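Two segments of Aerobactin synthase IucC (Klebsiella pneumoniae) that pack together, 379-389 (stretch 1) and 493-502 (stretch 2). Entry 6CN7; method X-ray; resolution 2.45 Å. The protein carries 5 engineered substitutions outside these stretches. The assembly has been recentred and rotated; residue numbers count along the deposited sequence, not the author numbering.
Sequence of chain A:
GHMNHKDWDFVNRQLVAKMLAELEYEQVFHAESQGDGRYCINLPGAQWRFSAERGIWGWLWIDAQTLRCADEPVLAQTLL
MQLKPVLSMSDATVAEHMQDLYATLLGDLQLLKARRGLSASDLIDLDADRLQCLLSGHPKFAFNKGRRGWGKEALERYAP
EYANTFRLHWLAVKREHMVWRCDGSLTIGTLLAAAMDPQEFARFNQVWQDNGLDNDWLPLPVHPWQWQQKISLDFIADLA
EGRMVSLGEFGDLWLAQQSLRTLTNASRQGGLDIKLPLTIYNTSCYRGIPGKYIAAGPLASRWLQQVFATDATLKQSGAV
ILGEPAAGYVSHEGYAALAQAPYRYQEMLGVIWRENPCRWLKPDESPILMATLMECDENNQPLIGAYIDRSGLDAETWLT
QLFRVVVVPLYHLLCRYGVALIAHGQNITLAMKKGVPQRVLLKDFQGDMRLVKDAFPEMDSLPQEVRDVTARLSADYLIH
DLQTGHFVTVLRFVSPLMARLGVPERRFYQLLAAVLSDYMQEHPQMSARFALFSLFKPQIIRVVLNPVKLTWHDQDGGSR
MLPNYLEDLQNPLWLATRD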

# COMPACT_ATOMS: atom_id res chain seq x y z
N ASN A 379 -21.72 -18.60 25.43
CA ASN A 379 -21.97 -19.03 26.79
C ASN A 379 -20.96 -20.08 27.26
O ASN A 379 -21.23 -20.81 28.22
CB ASN A 379 -23.40 -19.57 26.90
CG ASN A 379 -24.43 -18.58 26.41
OD1 ASN A 379 -25.16 -18.84 25.45
ND2 ASN A 379 -24.50 -17.42 27.06
N ASN A 380 -19.81 -20.18 26.59
CA ASN A 380 -18.73 -21.07 26.99
C ASN A 380 -19.12 -22.54 26.88
O ASN A 380 -18.63 -23.38 27.64
CB ASN A 380 -18.25 -20.75 28.41
CG ASN A 380 -17.45 -19.46 28.46
OD1 ASN A 380 -16.66 -19.17 27.57
ND2 ASN A 380 -17.66 -18.68 29.52
N GLN A 381 -19.99 -22.88 25.93
CA GLN A 381 -20.30 -24.27 25.63
C GLN A 381 -19.37 -24.75 24.52
O GLN A 381 -19.43 -24.20 23.41
CB GLN A 381 -21.75 -24.43 25.21
CG GLN A 381 -22.74 -24.04 26.30
CD GLN A 381 -22.68 -24.95 27.51
OE1 GLN A 381 -22.35 -26.13 27.40
NE2 GLN A 381 -22.98 -24.40 28.68
N PRO A 382 -18.50 -25.73 24.76
CA PRO A 382 -17.56 -26.15 23.71
C PRO A 382 -18.29 -26.71 22.49
O PRO A 382 -19.29 -27.41 22.61
CB PRO A 382 -16.71 -27.22 24.39
CG PRO A 382 -16.86 -26.97 25.85
CD PRO A 382 -18.24 -26.42 26.03
N LEU A 383 -17.76 -26.39 21.31
CA LEU A 383 -18.30 -26.95 20.08
C LEU A 383 -18.09 -28.46 20.01
O LEU A 383 -18.91 -29.18 19.43
CB LEU A 383 -17.66 -26.29 18.86
CG LEU A 383 -18.35 -25.01 18.36
CD1 LEU A 383 -18.36 -23.92 19.42
CD2 LEU A 383 -17.67 -24.53 17.09
N ILE A 384 -17.00 -28.95 20.61
CA ILE A 384 -16.75 -30.39 20.62
C ILE A 384 -17.86 -31.12 21.36
O ILE A 384 -18.21 -32.25 21.02
CB ILE A 384 -15.36 -30.68 21.23
CG1 ILE A 384 -15.06 -32.18 21.16
CG2 ILE A 384 -15.28 -30.14 22.66
CD1 ILE A 384 -13.57 -32.50 21.27
N GLY A 385 -18.44 -30.48 22.38
CA GLY A 385 -19.60 -31.06 23.05
C GLY A 385 -20.82 -31.10 22.16
O GLY A 385 -21.65 -32.01 22.29
N ALA A 386 -20.97 -30.13 21.27
CA ALA A 386 -22.08 -30.16 20.32
C ALA A 386 -21.94 -31.33 19.36
O ALA A 386 -22.92 -32.04 19.09
CB ALA A 386 -22.14 -28.84 19.54
N TYR A 387 -20.73 -31.55 18.83
CA TYR A 387 -20.51 -32.72 17.97
C TYR A 387 -20.81 -34.01 18.72
O TYR A 387 -21.44 -34.92 18.16
CB TYR A 387 -19.07 -32.72 17.46
CG TYR A 387 -18.76 -31.63 16.46
CD1 TYR A 387 -19.44 -31.56 15.25
CD2 TYR A 387 -17.78 -30.69 16.72
CE1 TYR A 387 -19.16 -30.57 14.33
CE2 TYR A 387 -17.49 -29.69 15.81
CZ TYR A 387 -18.18 -29.64 14.62
OH TYR A 387 -17.90 -28.65 13.70
N ILE A 388 -20.38 -34.10 19.98
CA ILE A 388 -20.57 -35.33 20.74
C ILE A 388 -22.06 -35.61 20.93
O ILE A 388 -22.51 -36.76 20.78
CB ILE A 388 -19.83 -35.24 22.09
CG1 ILE A 388 -18.32 -35.32 21.85
CG2 ILE A 388 -20.30 -36.34 23.05
CD1 ILE A 388 -17.49 -35.03 23.07
N ASP A 389 -22.84 -34.59 21.27
CA ASP A 389 -24.27 -34.78 21.47
C ASP A 389 -24.93 -35.31 20.20
O ASP A 389 -25.79 -36.20 20.27
CB ASP A 389 -24.92 -33.47 21.91
CG ASP A 389 -24.38 -32.97 23.23
OD1 ASP A 389 -23.82 -33.78 23.99
OD2 ASP A 389 -24.53 -31.76 23.51
N PHE A 493 -5.18 -27.49 24.11
CA PHE A 493 -6.32 -26.58 24.09
C PHE A 493 -7.66 -27.29 23.96
O PHE A 493 -8.70 -26.63 24.07
CB PHE A 493 -6.16 -25.59 22.94
CG PHE A 493 -4.94 -24.72 23.05
CD1 PHE A 493 -4.95 -23.60 23.86
CD2 PHE A 493 -3.78 -25.04 22.36
CE1 PHE A 493 -3.82 -22.80 23.98
CE2 PHE A 493 -2.66 -24.24 22.47
CZ PHE A 493 -2.68 -23.13 23.28
N VAL A 494 -7.68 -28.60 23.73
CA VAL A 494 -8.92 -29.36 23.65
C VAL A 494 -9.26 -30.03 24.97
O VAL A 494 -10.42 -30.04 25.39
CB VAL A 494 -8.84 -30.39 22.50
CG1 VAL A 494 -10.15 -31.17 22.40
CG2 VAL A 494 -8.53 -29.70 21.19
N SER A 495 -8.26 -30.61 25.63
CA SER A 495 -8.54 -31.37 26.85
C SER A 495 -9.18 -30.54 27.95
O SER A 495 -9.98 -31.11 28.71
CB SER A 495 -7.24 -32.04 27.35
OG SER A 495 -6.27 -31.08 27.74
N PRO A 496 -8.89 -29.24 28.11
CA PRO A 496 -9.62 -28.48 29.14
C PRO A 496 -11.11 -28.39 28.87
O PRO A 496 -11.90 -28.38 29.82
CB PRO A 496 -8.95 -27.10 29.09
CG PRO A 496 -7.63 -27.33 28.44
CD PRO A 496 -7.86 -28.42 27.46
N LEU A 497 -11.51 -28.31 27.60
CA LEU A 497 -12.93 -28.26 27.28
C LEU A 497 -13.60 -29.60 27.58
O LEU A 497 -14.74 -29.64 28.06
CB LEU A 497 -13.12 -27.86 25.82
CG LEU A 497 -12.46 -26.54 25.43
CD1 LEU A 497 -12.64 -26.25 23.95
CD2 LEU A 497 -13.02 -25.39 26.27
N MET A 498 -12.90 -30.71 27.30
CA MET A 498 -13.43 -32.02 27.67
C MET A 498 -13.55 -32.15 29.18
O MET A 498 -14.53 -32.71 29.69
CB MET A 498 -12.52 -33.12 27.12
CG MET A 498 -12.75 -33.44 25.66
SD MET A 498 -14.42 -34.06 25.36
CE MET A 498 -15.11 -32.63 24.58
N ALA A 499 -12.56 -31.65 29.93
CA ALA A 499 -12.64 -31.67 31.38
C ALA A 499 -13.90 -30.99 31.87
O ALA A 499 -14.46 -31.38 32.90
CB ALA A 499 -11.40 -31.00 31.99
N ARG A 500 -14.37 -29.98 31.14
CA ARG A 500 -15.62 -29.31 31.47
C ARG A 500 -16.84 -30.13 31.09
O ARG A 500 -17.95 -29.81 31.53
CB ARG A 500 -15.68 -27.95 30.76
CG ARG A 500 -16.51 -26.91 31.47
CD ARG A 500 -16.80 -25.75 30.55
NE ARG A 500 -15.58 -25.11 30.06
CZ ARG A 500 -15.54 -24.29 29.02
NH1 ARG A 500 -16.64 -24.01 28.35
NH2 ARG A 500 -14.38 -23.75 28.65
N LEU A 501 -16.67 -31.18 30.28
CA LEU A 501 -17.77 -32.05 29.87
C LEU A 501 -17.68 -33.43 30.51
O LEU A 501 -18.24 -34.39 29.97
CB LEU A 501 -17.80 -32.17 28.35
CG LEU A 501 -18.05 -30.87 27.57
CD1 LEU A 501 -17.88 -31.11 26.09
CD2 LEU A 501 -19.43 -30.30 27.86
N GLY A 502 -16.99 -33.55 31.64
CA GLY A 502 -16.99 -34.79 32.40
C GLY A 502 -15.86 -35.75 32.10
O GLY A 502 -15.87 -36.87 32.64

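This is a small, mainly apolar contact, in which the start of one helix and the loop before it rest on a second helix and the residues that follow it, with no hydrogen bond between them. The axes of helix 383-389 and helix 493-499 approach to 10.1 Å and their directions diverge by 62°; the contact buries 409 Å² over both sides.

Pro382, just ahead of the first helix, is the most covered residue. Its CA-to-CB bond points toward the second stretch, and CG lies 3.8 Å from CB of Leu497; the ring, already restrained, has little conformational freedom to lose. One turn's worth of helix then brings Ile384, Gly385 and Ile388 to the same side, while Leu383 and Ala386 point away. With chi1 in t, CD1 of Ile384 lies 3.8 Å from CG1 of Val494 and 3.7 Å from CE of Met498; CG2 of Ile384 is closer still to that CE, at 3.1 Å, a tight approach for two methyl groups. The CA-to-CB bond of Met498 points sideways, but its flexible thioether chain bends so that the end comes nearer, and the same CE also meets CD1 of Ile388 at 3.7 Å.

Gly385 suits its place because it has no side chain. CD1 of Leu501 sits 3.5 Å from CA of Gly385, and an ideal CB there would fall only 2.8 Å from that methyl. Leu501, whose CA-to-CB bond points toward the first stretch, has chi1 in m and chi2 in t, and thus packs directly against the bare backbone at Gly385.

At the exposed margin, Arg500 brings its guanidinium over to the loop; the flat group can lie against the proline ring while its charge stays near solvent. CG of Pro382 lies over one face of the guanidinium, and CD of Pro382 is 3.7 Å from NH1 of Arg500.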